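Putative peptidyl-arginine deiminase family protein (Campylobacter jejuni subsp. jejuni serotype O:2, PDB 6B10) is an agmatine deiminase of the Porphyromonas-type peptidyl-arginine deiminase family, probably hydrolysing agmatine to N-carbamoylputrescine in polyamine biosynthesis. Local coordinates at residues I13-E18 against F273-N278; H162-E167 against I191-N196; H222-D227 against P235-K240; L251-P256 against K295-A300. All blocks are in the same frame, centred on the assembly; numbering follows the deposited sequence.

Interaction 1 of 4, residues I13-E18 against F273-N278; sequences IPEWSE and FVFINN
Trp-16 and Phe-275 meet where loop 13-18 runs alongside residues 273-277, the two directions 14° apart. The loop holds a type I beta turn from Pro-14 to Ser-17, and strand 274-276 is an edge strand of a three-stranded sheet, probably part of the alpha/beta propeller expected of the guanidino-group-modifying enzyme superfamily. No backbone-to-backbone hydrogen bond joins the two segments; side chains do. Glu-15 reaches across with CG anti to its backbone N (chi1 -158°) and an extended chain. Its OE2 accepts a hydrogen bond from the backbone N of Phe-275 at 3.0 Å through the anti lone pair, at a fairly straight 161°. The same carboxylate is gripped from outside: OE2 makes a salt bridge to Arg-213, and OE1 bonds His-322. Several donors thus fix its rotation. Trp-16 lies beside Phe-275, pointing the same way, with CB over one Phe-275 face, 4.1 Å from the centroid, as a CH-pi contact. The six-membered ring turns its edge to the Phe-275 face, an edge-to-face pair, centroids 5.8 Å apart. Pro-14 CB covers a face of the indole. A phosphate ion, probably from the crystallisation liquor, lies near Trp-16 and may mark a pocket. At the other end, Asn-277 OD1 accepts a hydrogen bond from Gln-19 N. Water 2 lies between the segments there, 2.8 Å from Ser-17 O and 3.0 Å from Asn-277 OD1.

Interaction 2 of 4, residues H162-E167 against I191-N196; sequences HCLLNE and IIWLEN
A short helix, 161-167, follows strand 156-160 and packs against strand 190-194, the parallel neighbour of that strand in a three-stranded sheet. His-162 and Glu-195 meet at the helix start. Across the contact the axes of 162-167 and 191-194 run at 90°, 9.4 Å apart at closest approach. His-162 NE2 donates to the backbone O of Glu-195 at 2.6 Å. The oxygen lies in the imidazole plane and the nitrogen in the carbonyl plane, but the short bond is bent, with an N-H...O angle of 136°. Glu-195 CB points away from the helix, and its OE2 bonds Ser-161 OG. Two and three residues on from His-162, two leucines meet the far end of the Trp-193 indole. Leu-165 CD2 is 4.0 Å from Trp-193 CZ3. Leu-164 CD1 is 4.1 Å from Trp-193 CH2, the Leu-164 and Trp-193 side chains crossing at about a right angle. Ile-191 CG2 lies over one indole face. The ring is also held by NE1, which bonds Asp-179 OD1, and by a cation-pi contact with Lys-175. Helix 175-186 thus borders the apolar end of the contact, where Leu-164 touches Leu-182, while Leu-194 turns to helix 233-244.

Interaction 3 of 4, residues H222-D227 against P235-K240; sequences HCICED and PLQKMK
Leu-236 is the main bump of helix 233-244 against strand 219-224, and its two methyls straddle the strand end. CD2 rests 4.1 Å from Cys-223 CB, while CD1 comes 4.0 Å from Cys-225 CB. From the strand, Ile-224 CD1 fits among Leu-236 O, Gln-237 NE2 and Lys-240 CD. Ile-224 CB points away from the helix, but CG1 lies anti to the backbone N (chi1 -159°) and CD1 continues to the helix surface, 3.7 Å from Leu-236 O. Met-239 bends at chi3 (73°), and its CE methyl lies 3.5 Å from Cys-223 O. His-222 and Met-239 slide past each other in opposite directions, with CE 4.0 Å from His-222 CB. Lys-240 CG then meets the imidazole at CE1. The axes of 222-224 and 235-240 are 7.9 Å apart, within the beta-alpha-beta unit 219-254. No hydrogen bond crosses the contact, so it is held by van der Waals packing, mostly of apolar groups. His-222 ND1 donates to Cys-223 O at 3.1 Å from above the carbonyl plane, and Lys-240 NZ pairs with Glu-252. The first bond anchors the imidazole to its own strand, and the lysine contributes its aliphatic chain to the packing.

Interaction 4 of 4, residues L251-P256 against K295-A300; sequences LELPIP and KRLSKA
Leu-251 enters the surface of helix 289-300 between Arg-296, Leu-297 and Ala-300. Its CG is anti to the backbone N (chi1 -175°), and the two methyls divide the work. CD1 presses on Ala-300 CB at 3.5 Å, the tight point of the contact. CD2 meets Leu-297 CD2 at 3.9 Å, the two side chains crossing at about a right angle. Leu-253 CD2 also reaches Leu-297 CD1, more loosely at 4.2 Å. The aliphatic part of Arg-296 slides past Leu-251 in the opposite direction, CG to CG at 3.9 Å. The other side is polar and holds a water. The Arg-296 chain bends at chi3 (-87°), and NH1 donates to Glu-252 O at 2.9 Å. This bond is nearly straight at 162°; the oxygen lies in the guanidinium plane, but NH1 stands above the carbonyl plane. Pro-254 CD borders the same nitrogen. Water 3 donates to Glu-252 OE1 and accepts from Arg-296 NH1 at 3.2 Å, linking the two groups without a direct salt bridge. Glu-252 OE2 pairs instead with Lys-240. The segment axes are 9.3 Å apart and nearly antiparallel. Leu-297 also touches strand 279-284, so helix 289-300 lies between two three-stranded sheets, consistent with adjacent modules of an alpha/beta propeller.

How the interactions relate
Interactions 3 and 4 share one sheet, in which strands 219-224 and 249-254 are parallel neighbours; their centres are 13 Å apart. A salt bridge from Lys-240 NZ to Glu-252 OE2, 2.6 Å, ties them together. Interaction 2 meets interaction 3 by packing: Leu-194 CD1 lies 4.0 Å from Met-239 CG, so helix 233-244, one side of interaction 3, also packs on interaction 2. Interactions 1 and 4 touch through Phe-273, whose CD2 is 4.1 Å from Leu-297 CD1. Interactions 1 and 2 do not touch; their centres are about 23 Å apart. The bound potassium ion, coordinated by Phe-91, Asp-106 and Phe-107, lies about 12 Å from the Leu-164 side chain. The phosphate is about 6 Å from the Trp-16 side chain.

Interaction 1 of 4, residues I13-E18 against F273-N278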
loop_
_atom_site.group_PDB
_atom_site.type_symbol
_atom_site.label_atom_id
_atom_site.label_comp_id
_atom_site.label_asym_id
_atom_site.label_seq_id
_atom_site.Cartn_x
_atom_site.Cartn_y
_atom_site.Cartn_z
ATOM N N ILE A 13 -3.568 4.487 11.822
ATOM C CA ILE A 13 -2.285 3.823 12.048
ATOM C C ILE A 13 -1.362 4.048 10.861
ATOM O O ILE A 13 -1.716 3.703 9.733
ATOM C CB ILE A 13 -2.463 2.305 12.254
ATOM C CG1 ILE A 13 -3.432 2.022 13.410
ATOM C CG2 ILE A 13 -1.125 1.641 12.549
ATOM C CD1 ILE A 13 -3.845 0.568 13.522
ATOM N N PRO A 14 -0.171 4.626 11.105
ATOM C CA PRO A 14 0.812 4.728 10.040
ATOM C C PRO A 14 1.466 3.378 9.776
ATOM O O PRO A 14 1.534 2.528 10.672
ATOM C CB PRO A 14 1.832 5.716 10.600
ATOM C CG PRO A 14 1.780 5.502 12.069
ATOM C CD PRO A 14 0.360 5.105 12.392
ATOM N N GLU A 15 1.977 3.198 8.560
ATOM C CA GLU A 15 2.490 1.900 8.131
ATOM C C GLU A 15 3.715 1.434 8.919
ATOM O O GLU A 15 3.981 0.230 9.014
ATOM C CB GLU A 15 2.811 1.935 6.644
ATOM C CG GLU A 15 2.832 0.571 5.990
ATOM C CD GLU A 15 2.681 0.689 4.492
ATOM O OE1 GLU A 15 1.531 0.871 4.037
ATOM O OE2 GLU A 15 3.714 0.646 3.786
ATOM N N TRP A 16 4.454 2.376 9.494
ATOM C CA TRP A 16 5.648 2.028 10.265
ATOM C C TRP A 16 5.384 1.541 11.701
ATOM O O TRP A 16 6.321 1.166 12.400
ATOM C CB TRP A 16 6.651 3.186 10.265
ATOM C CG TRP A 16 6.144 4.452 10.873
ATOM C CD1 TRP A 16 6.099 4.764 12.198
ATOM C CD2 TRP A 16 5.629 5.587 10.171
ATOM N NE1 TRP A 16 5.580 6.023 12.366
ATOM C CE2 TRP A 16 5.286 6.551 11.135
ATOM C CE3 TRP A 16 5.417 5.877 8.816
ATOM C CZ2 TRP A 16 4.741 7.791 10.792
ATOM C CZ3 TRP A 16 4.886 7.104 8.475
ATOM C CH2 TRP A 16 4.551 8.047 9.457
ATOM N N SER A 17 4.128 1.541 12.143
ATOM C CA SER A 17 3.777 0.929 13.430
ATOM C C SER A 17 3.998 -0.583 13.363
ATOM O O SER A 17 3.969 -1.183 12.273
ATOM C CB SER A 17 2.324 1.208 13.807
ATOM O OG SER A 17 2.091 2.591 13.927
ATOM N N GLU A 18 4.221 -1.183 14.530
ATOM C CA GLU A 18 4.574 -2.595 14.627
ATOM C C GLU A 18 3.467 -3.476 14.061
ATOM O O GLU A 18 2.282 -3.212 14.262
ATOM C CB GLU A 18 4.870 -2.978 16.085
ATOM C CG GLU A 18 5.534 -4.342 16.236
ATOM C CD GLU A 18 6.050 -4.605 17.648
ATOM O OE1 GLU A 18 5.504 -4.026 18.609
ATOM O OE2 GLU A 18 6.999 -5.403 17.800
ATOM N N PHE A 273 6.606 1.685 -1.966
ATOM C CA PHE A 273 7.343 0.906 -0.976
ATOM C C PHE A 273 6.404 0.391 0.113
ATOM O O PHE A 273 5.222 0.736 0.139
ATOM C CB PHE A 273 8.507 1.711 -0.364
ATOM C CG PHE A 273 8.155 3.119 0.067
ATOM C CD1 PHE A 273 7.168 3.364 1.025
ATOM C CD2 PHE A 273 8.859 4.203 -0.444
ATOM C CE1 PHE A 273 6.875 4.660 1.430
ATOM C CE2 PHE A 273 8.567 5.499 -0.039
ATOM C CZ PHE A 273 7.577 5.726 0.903
ATOM N N VAL A 274 6.926 -0.442 1.009
ATOM C CA VAL A 274 6.128 -0.938 2.115
ATOM C C VAL A 274 6.939 -1.012 3.397
ATOM O O VAL A 274 8.029 -1.564 3.414
ATOM C CB VAL A 274 5.462 -2.305 1.795
ATOM C CG1 VAL A 274 6.476 -3.324 1.324
ATOM C CG2 VAL A 274 4.696 -2.831 3.006
ATOM N N PHE A 275 6.406 -0.421 4.465
ATOM C CA PHE A 275 7.025 -0.531 5.778
ATOM C C PHE A 275 6.667 -1.874 6.396
ATOM O O PHE A 275 5.526 -2.340 6.278
ATOM C CB PHE A 275 6.549 0.570 6.714
ATOM C CG PHE A 275 7.245 1.890 6.527
ATOM C CD1 PHE A 275 8.509 2.106 7.065
ATOM C CD2 PHE A 275 6.611 2.937 5.863
ATOM C CE1 PHE A 275 9.137 3.333 6.919
ATOM C CE2 PHE A 275 7.234 4.167 5.716
ATOM C CZ PHE A 275 8.498 4.363 6.244
ATOM N N ILE A 276 7.660 -2.484 7.037
ATOM C CA ILE A 276 7.486 -3.674 7.856
ATOM C C ILE A 276 8.357 -3.486 9.080
ATOM O O ILE A 276 9.077 -2.491 9.186
ATOM C CB ILE A 276 7.876 -4.954 7.100
ATOM C CG1 ILE A 276 9.321 -4.862 6.592
ATOM C CG2 ILE A 276 6.908 -5.190 5.944
ATOM C CD1 ILE A 276 9.901 -6.184 6.139
ATOM N N ASN A 277 8.307 -4.427 10.011
ATOM C CA ASN A 277 9.068 -4.265 11.248
ATOM C C ASN A 277 10.561 -4.108 10.967
ATOM O O ASN A 277 11.182 -4.988 10.362
ATOM C CB ASN A 277 8.817 -5.440 12.182
ATOM C CG ASN A 277 7.382 -5.499 12.657
ATOM O OD1 ASN A 277 6.634 -4.528 12.523
ATOM N ND2 ASN A 277 6.981 -6.640 13.205
ATOM N N ASN A 278 11.114 -2.965 11.379
ATOM C CA ASN A 278 12.542 -2.670 11.254
ATOM C C ASN A 278 13.058 -2.522 9.823
ATOM O O ASN A 278 14.262 -2.455 9.607
ATOM C CB ASN A 278 13.384 -3.721 11.997
ATOM C CG ASN A 278 13.046 -3.792 13.464
ATOM O OD1 ASN A 278 12.518 -4.793 13.942
ATOM N ND2 ASN A 278 13.317 -2.715 14.179
HETATM O O HOH W 1 8.418 -0.024 10.092
HETATM O O HOH W 2 6.615 -1.703 11.671
#

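Interaction 2 of 4, residues H162-E167 against I191-N196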
loop_
_atom_site.group_PDB
_atom_site.type_symbol
_atom_site.label_atom_id
_atom_site.label_comp_id
_atom_site.label_asym_id
_atom_site.label_seq_id
_atom_site.Cartn_x
_atom_site.Cartn_y
_atom_site.Cartn_z
ATOM N N HIS A 162 -8.631 12.932 -7.330
ATOM C CA HIS A 162 -9.065 12.146 -8.479
ATOM C C HIS A 162 -9.599 10.766 -8.086
ATOM O O HIS A 162 -10.408 10.191 -8.811
ATOM C CB HIS A 162 -7.914 12.006 -9.481
ATOM C CG HIS A 162 -7.420 13.317 -10.015
ATOM N ND1 HIS A 162 -7.854 13.845 -11.213
ATOM C CD2 HIS A 162 -6.542 14.214 -9.505
ATOM C CE1 HIS A 162 -7.258 15.007 -11.421
ATOM N NE2 HIS A 162 -6.459 15.253 -10.400
ATOM N N CYS A 163 -9.158 10.242 -6.943
ATOM C CA CYS A 163 -9.584 8.916 -6.488
ATOM C C CYS A 163 -10.994 8.907 -5.904
ATOM O O CYS A 163 -11.930 8.400 -6.522
ATOM C CB CYS A 163 -8.613 8.368 -5.438
ATOM S SG CYS A 163 -6.902 8.259 -5.987
ATOM N N LEU A 164 -11.139 9.486 -4.717
ATOM C CA LEU A 164 -12.307 9.244 -3.869
ATOM C C LEU A 164 -13.565 9.968 -4.336
ATOM O O LEU A 164 -14.677 9.514 -4.068
ATOM C CB LEU A 164 -11.988 9.628 -2.421
ATOM C CG LEU A 164 -10.809 8.872 -1.800
ATOM C CD1 LEU A 164 -10.338 9.564 -0.533
ATOM C CD2 LEU A 164 -11.175 7.422 -1.522
ATOM N N LEU A 165 -13.389 11.086 -5.033
ATOM C CA LEU A 165 -14.512 11.835 -5.593
ATOM C C LEU A 165 -15.095 11.104 -6.799
ATOM O O LEU A 165 -16.307 11.133 -7.029
ATOM C CB LEU A 165 -14.072 13.252 -5.979
ATOM C CG LEU A 165 -13.397 14.063 -4.863
ATOM C CD1 LEU A 165 -13.211 15.514 -5.281
ATOM C CD2 LEU A 165 -14.185 13.983 -3.565
ATOM N N ASN A 166 -14.223 10.441 -7.554
ATOM C CA ASN A 166 -14.635 9.612 -8.677
ATOM C C ASN A 166 -15.350 8.336 -8.225
ATOM O O ASN A 166 -16.402 7.987 -8.767
ATOM C CB ASN A 166 -13.411 9.249 -9.522
ATOM C CG ASN A 166 -13.765 8.440 -10.756
ATOM O OD1 ASN A 166 -14.833 8.615 -11.345
ATOM N ND2 ASN A 166 -12.861 7.552 -11.161
ATOM N N GLU A 167 -14.778 7.651 -7.235
ATOM C CA GLU A 167 -15.284 6.350 -6.776
ATOM C C GLU A 167 -16.665 6.440 -6.123
ATOM O O GLU A 167 -17.516 5.578 -6.346
ATOM C CB GLU A 167 -14.292 5.704 -5.804
ATOM N N ILE A 191 -7.250 16.284 6.249
ATOM C CA ILE A 191 -7.032 15.549 5.007
ATOM C C ILE A 191 -6.390 16.472 3.987
ATOM O O ILE A 191 -6.899 17.558 3.714
ATOM C CB ILE A 191 -8.340 14.998 4.411
ATOM C CG1 ILE A 191 -8.957 13.973 5.370
ATOM C CG2 ILE A 191 -8.073 14.370 3.050
ATOM C CD1 ILE A 191 -10.302 13.435 4.937
ATOM N N ILE A 192 -5.273 16.024 3.428
ATOM C CA ILE A 192 -4.596 16.724 2.350
ATOM C C ILE A 192 -5.075 16.104 1.041
ATOM O O ILE A 192 -4.790 14.935 0.749
ATOM C CB ILE A 192 -3.070 16.609 2.486
ATOM C CG1 ILE A 192 -2.622 17.281 3.784
ATOM C CG2 ILE A 192 -2.364 17.250 1.302
ATOM C CD1 ILE A 192 -1.230 16.908 4.230
ATOM N N TRP A 193 -5.833 16.889 0.282
ATOM C CA TRP A 193 -6.371 16.472 -0.999
ATOM C C TRP A 193 -5.448 16.953 -2.105
ATOM O O TRP A 193 -5.409 18.143 -2.399
ATOM C CB TRP A 193 -7.759 17.085 -1.201
ATOM C CG TRP A 193 -8.822 16.562 -0.280
ATOM C CD1 TRP A 193 -9.170 17.055 0.951
ATOM C CD2 TRP A 193 -9.696 15.457 -0.530
ATOM N NE1 TRP A 193 -10.206 16.311 1.484
ATOM C CE2 TRP A 193 -10.542 15.325 0.593
ATOM C CE3 TRP A 193 -9.845 14.566 -1.597
ATOM C CZ2 TRP A 193 -11.523 14.338 0.675
ATOM C CZ3 TRP A 193 -10.815 13.580 -1.513
ATOM C CH2 TRP A 193 -11.643 13.476 -0.384
ATOM N N LEU A 194 -4.699 16.039 -2.717
ATOM C CA LEU A 194 -3.786 16.410 -3.798
ATOM C C LEU A 194 -4.483 16.427 -5.159
ATOM O O LEU A 194 -5.047 15.419 -5.584
ATOM C CB LEU A 194 -2.589 15.462 -3.865
ATOM C CG LEU A 194 -1.500 15.596 -2.808
ATOM C CD1 LEU A 194 -0.396 14.609 -3.142
ATOM C CD2 LEU A 194 -0.935 17.007 -2.720
ATOM N N GLU A 195 -4.411 17.569 -5.836
ATOM C CA GLU A 195 -5.025 17.751 -7.152
ATOM C C GLU A 195 -4.134 17.220 -8.270
ATOM O O GLU A 195 -4.620 16.577 -9.203
ATOM C CB GLU A 195 -5.307 19.234 -7.415
ATOM C CG GLU A 195 -6.213 19.911 -6.395
ATOM C CD GLU A 195 -7.627 19.358 -6.397
ATOM O OE1 GLU A 195 -8.154 19.071 -7.493
ATOM O OE2 GLU A 195 -8.211 19.211 -5.299
ATOM N N ASN A 196 -2.832 17.480 -8.161
ATOM C CA ASN A 196 -1.895 17.267 -9.267
ATOM C C ASN A 196 -1.062 15.999 -9.198
ATOM O O ASN A 196 -0.939 15.362 -8.149
ATOM C CB ASN A 196 -0.944 18.460 -9.361
ATOM C CG ASN A 196 -1.647 19.725 -9.803
ATOM O OD1 ASN A 196 -2.020 19.855 -10.965
ATOM N ND2 ASN A 196 -1.822 20.666 -8.887
#

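Interaction 3 of 4, residues H222-D227 against P235-K240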
loop_
_atom_site.group_PDB
_atom_site.type_symbol
_atom_site.label_atom_id
_atom_site.label_comp_id
_atom_site.label_asym_id
_atom_site.label_seq_id
_atom_site.Cartn_x
_atom_site.Cartn_y
_atom_site.Cartn_z
ATOM N N HIS A 222 7.839 11.827 -2.103
ATOM C CA HIS A 222 6.969 12.030 -3.259
ATOM C C HIS A 222 7.715 11.939 -4.589
ATOM O O HIS A 222 8.881 12.333 -4.704
ATOM C CB HIS A 222 6.226 13.379 -3.167
ATOM C CG HIS A 222 7.111 14.582 -3.320
ATOM N ND1 HIS A 222 7.441 15.115 -4.548
ATOM C CD2 HIS A 222 7.733 15.355 -2.398
ATOM C CE1 HIS A 222 8.240 16.154 -4.376
ATOM N NE2 HIS A 222 8.430 16.321 -3.080
ATOM N N CYS A 223 7.013 11.426 -5.592
ATOM C CA CYS A 223 7.561 11.302 -6.929
ATOM C C CYS A 223 7.904 12.655 -7.509
ATOM O O CYS A 223 7.234 13.646 -7.245
ATOM C CB CYS A 223 6.574 10.591 -7.848
ATOM S SG CYS A 223 6.326 8.875 -7.371
ATOM N N ILE A 224 8.981 12.689 -8.278
ATOM C CA ILE A 224 9.366 13.881 -9.027
ATOM C C ILE A 224 9.927 13.396 -10.358
ATOM O O ILE A 224 10.268 12.221 -10.506
ATOM C CB ILE A 224 10.379 14.757 -8.236
ATOM C CG1 ILE A 224 10.401 16.204 -8.734
ATOM C CG2 ILE A 224 11.792 14.201 -8.322
ATOM C CD1 ILE A 224 9.062 16.917 -8.752
ATOM N N CYS A 225 9.972 14.286 -11.337
ATOM C CA CYS A 225 10.553 13.980 -12.638
ATOM C C CYS A 225 11.506 15.101 -13.034
ATOM O O CYS A 225 11.133 16.271 -13.000
ATOM C CB CYS A 225 9.453 13.838 -13.677
ATOM S SG CYS A 225 10.082 13.515 -15.333
ATOM N N GLU A 226 12.733 14.730 -13.396
ATOM C CA GLU A 226 13.795 15.691 -13.707
ATOM C C GLU A 226 13.905 16.025 -15.208
ATOM O O GLU A 226 14.475 17.054 -15.574
ATOM C CB GLU A 226 15.136 15.171 -13.164
ATOM C CG GLU A 226 15.306 15.402 -11.668
ATOM C CD GLU A 226 16.274 14.440 -10.994
ATOM O OE1 GLU A 226 17.092 13.796 -11.691
ATOM O OE2 GLU A 226 16.218 14.333 -9.747
ATOM N N ASP A 227 13.359 15.166 -16.066
ATOM C CA ASP A 227 13.403 15.376 -17.513
ATOM C C ASP A 227 12.215 16.213 -17.973
ATOM O O ASP A 227 11.073 15.759 -17.907
ATOM C CB ASP A 227 13.394 14.029 -18.240
ATOM C CG ASP A 227 13.405 14.169 -19.763
ATOM O OD1 ASP A 227 13.401 15.304 -20.282
ATOM O OD2 ASP A 227 13.412 13.129 -20.449
ATOM N N PRO A 235 2.916 17.750 -14.297
ATOM C CA PRO A 235 2.039 17.231 -13.250
ATOM C C PRO A 235 2.757 17.026 -11.918
ATOM O O PRO A 235 2.234 17.415 -10.875
ATOM C CB PRO A 235 1.577 15.889 -13.811
ATOM C CG PRO A 235 1.644 16.057 -15.285
ATOM C CD PRO A 235 2.794 16.978 -15.546
ATOM N N LEU A 236 3.948 16.433 -11.962
ATOM C CA LEU A 236 4.729 16.204 -10.750
ATOM C C LEU A 236 5.338 17.488 -10.198
ATOM O O LEU A 236 5.466 17.633 -8.982
ATOM C CB LEU A 236 5.803 15.133 -10.974
ATOM C CG LEU A 236 5.234 13.728 -11.215
ATOM C CD1 LEU A 236 6.351 12.730 -11.461
ATOM C CD2 LEU A 236 4.357 13.270 -10.055
ATOM N N GLN A 237 5.703 18.422 -11.073
ATOM C CA GLN A 237 6.148 19.735 -10.598
ATOM C C GLN A 237 5.016 20.471 -9.881
ATOM O O GLN A 237 5.242 21.088 -8.844
ATOM C CB GLN A 237 6.722 20.589 -11.733
ATOM C CG GLN A 237 8.149 20.211 -12.118
ATOM C CD GLN A 237 9.173 20.520 -11.029
ATOM O OE1 GLN A 237 9.049 21.503 -10.302
ATOM N NE2 GLN A 237 10.199 19.679 -10.923
ATOM N N LYS A 238 3.802 20.387 -10.419
ATOM C CA LYS A 238 2.634 20.989 -9.766
ATOM C C LYS A 238 2.304 20.298 -8.433
ATOM O O LYS A 238 2.006 20.960 -7.437
ATOM C CB LYS A 238 1.413 20.944 -10.685
ATOM C CG LYS A 238 1.459 21.920 -11.849
ATOM C CD LYS A 238 0.250 21.720 -12.750
ATOM C CE LYS A 238 0.405 22.438 -14.079
ATOM N NZ LYS A 238 -0.622 21.980 -15.052
ATOM N N MET A 239 2.361 18.971 -8.420
ATOM C CA MET A 239 2.190 18.217 -7.179
ATOM C C MET A 239 3.220 18.656 -6.136
ATOM O O MET A 239 2.888 18.808 -4.963
ATOM C CB MET A 239 2.308 16.712 -7.432
ATOM C CG MET A 239 1.842 15.854 -6.261
ATOM S SD MET A 239 2.085 14.093 -6.554
ATOM C CE MET A 239 3.863 13.976 -6.385
ATOM N N LYS A 240 4.461 18.863 -6.565
ATOM C CA LYS A 240 5.511 19.331 -5.661
ATOM C C LYS A 240 5.113 20.647 -4.991
ATOM O O LYS A 240 5.237 20.794 -3.771
ATOM C CB LYS A 240 6.843 19.493 -6.401
ATOM C CG LYS A 240 8.009 19.884 -5.504
ATOM C CD LYS A 240 9.273 20.154 -6.312
ATOM C CE LYS A 240 10.381 20.736 -5.446
ATOM N NZ LYS A 240 11.738 20.466 -6.015
#

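Interaction 4 of 4, residues L251-P256 against K295-A300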
loop_
_atom_site.group_PDB
_atom_site.type_symbol
_atom_site.label_atom_id
_atom_site.label_comp_id
_atom_site.label_asym_id
_atom_site.label_seq_id
_atom_site.Cartn_x
_atom_site.Cartn_y
_atom_site.Cartn_z
ATOM N N LEU A 251 10.828 14.731 0.714
ATOM C CA LEU A 251 11.925 13.910 0.218
ATOM C C LEU A 251 11.542 13.453 -1.186
ATOM O O LEU A 251 10.443 12.947 -1.392
ATOM C CB LEU A 251 12.160 12.721 1.161
ATOM C CG LEU A 251 13.348 11.782 0.908
ATOM C CD1 LEU A 251 13.873 11.189 2.215
ATOM C CD2 LEU A 251 12.978 10.657 -0.056
ATOM N N GLU A 252 12.433 13.639 -2.159
ATOM C CA GLU A 252 12.064 13.419 -3.562
ATOM C C GLU A 252 12.411 12.020 -4.037
ATOM O O GLU A 252 13.444 11.457 -3.669
ATOM C CB GLU A 252 12.718 14.467 -4.461
ATOM C CG GLU A 252 12.157 15.865 -4.252
ATOM C CD GLU A 252 12.724 16.898 -5.211
ATOM O OE1 GLU A 252 13.643 16.573 -5.993
ATOM O OE2 GLU A 252 12.231 18.045 -5.184
ATOM N N LEU A 253 11.531 11.466 -4.858
ATOM C CA LEU A 253 11.706 10.141 -5.432
ATOM C C LEU A 253 11.668 10.274 -6.946
ATOM O O LEU A 253 10.607 10.148 -7.543
ATOM C CB LEU A 253 10.585 9.210 -4.962
ATOM C CG LEU A 253 10.401 9.064 -3.452
ATOM C CD1 LEU A 253 9.111 8.314 -3.151
ATOM C CD2 LEU A 253 11.600 8.365 -2.813
ATOM N N PRO A 254 12.825 10.552 -7.579
ATOM C CA PRO A 254 12.833 10.757 -9.029
ATOM C C PRO A 254 12.479 9.490 -9.785
ATOM O O PRO A 254 13.092 8.454 -9.568
ATOM C CB PRO A 254 14.279 11.172 -9.324
ATOM C CG PRO A 254 15.075 10.639 -8.176
ATOM C CD PRO A 254 14.164 10.738 -6.993
ATOM N N ILE A 255 11.495 9.575 -10.670
ATOM C CA ILE A 255 11.058 8.399 -11.418
ATOM C C ILE A 255 12.187 7.899 -12.317
ATOM O O ILE A 255 13.028 8.685 -12.755
ATOM C CB ILE A 255 9.774 8.664 -12.247
ATOM C CG1 ILE A 255 10.007 9.701 -13.350
ATOM C CG2 ILE A 255 8.634 9.083 -11.326
ATOM C CD1 ILE A 255 8.789 9.959 -14.224
ATOM N N PRO A 256 12.234 6.582 -12.566
ATOM C CA PRO A 256 13.292 6.066 -13.416
ATOM C C PRO A 256 13.055 6.441 -14.879
ATOM O O PRO A 256 12.015 7.014 -15.209
ATOM C CB PRO A 256 13.187 4.553 -13.219
ATOM C CG PRO A 256 11.760 4.320 -12.900
ATOM C CD PRO A 256 11.309 5.522 -12.128
ATOM N N LYS A 295 19.489 5.357 -0.840
ATOM C CA LYS A 295 20.377 6.136 0.036
ATOM C C LYS A 295 19.617 7.271 0.708
ATOM O O LYS A 295 19.767 7.505 1.906
ATOM C CB LYS A 295 21.572 6.692 -0.746
ATOM C CG LYS A 295 22.508 5.606 -1.237
ATOM C CD LYS A 295 23.786 6.162 -1.844
ATOM C CE LYS A 295 23.514 6.943 -3.108
ATOM N NZ LYS A 295 24.745 7.041 -3.946
ATOM N N ARG A 296 18.784 7.952 -0.071
ATOM C CA ARG A 296 17.990 9.073 0.421
ATOM C C ARG A 296 17.013 8.629 1.516
ATOM O O ARG A 296 16.991 9.210 2.612
ATOM C CB ARG A 296 17.233 9.712 -0.746
ATOM C CG ARG A 296 16.860 11.168 -0.561
ATOM C CD ARG A 296 16.315 11.742 -1.868
ATOM N NE ARG A 296 17.372 12.249 -2.741
ATOM C CZ ARG A 296 17.203 12.639 -4.002
ATOM N NH1 ARG A 296 16.014 12.568 -4.594
ATOM N NH2 ARG A 296 18.241 13.101 -4.682
ATOM N N LEU A 297 16.231 7.588 1.235
ATOM C CA LEU A 297 15.277 7.071 2.213
ATOM C C LEU A 297 15.978 6.498 3.449
ATOM O O LEU A 297 15.509 6.670 4.573
ATOM C CB LEU A 297 14.389 5.999 1.581
ATOM C CG LEU A 297 13.307 6.468 0.603
ATOM C CD1 LEU A 297 12.776 5.293 -0.203
ATOM C CD2 LEU A 297 12.169 7.148 1.341
ATOM N N SER A 298 17.097 5.813 3.219
ATOM C CA SER A 298 17.887 5.200 4.279
ATOM C C SER A 298 18.414 6.237 5.277
ATOM O O SER A 298 18.280 6.072 6.495
ATOM C CB SER A 298 19.050 4.414 3.653
ATOM O OG SER A 298 19.872 3.828 4.635
ATOM N N LYS A 299 19.003 7.307 4.764
ATOM C CA LYS A 299 19.486 8.393 5.617
ATOM C C LYS A 299 18.358 9.029 6.430
ATOM O O LYS A 299 18.540 9.357 7.602
ATOM C CB LYS A 299 20.188 9.460 4.778
ATOM C CG LYS A 299 21.263 10.221 5.540
ATOM C CD LYS A 299 22.124 11.092 4.633
ATOM C CE LYS A 299 22.720 10.301 3.479
ATOM N NZ LYS A 299 23.994 10.890 2.972
ATOM N N ALA A 300 17.192 9.186 5.804
ATOM C CA ALA A 300 16.029 9.802 6.447
ATOM C C ALA A 300 15.320 8.881 7.433
ATOM O O ALA A 300 14.483 9.335 8.208
ATOM C CB ALA A 300 15.038 10.285 5.391
HETATM O O HOH W 3 15.431 14.638 -6.910
#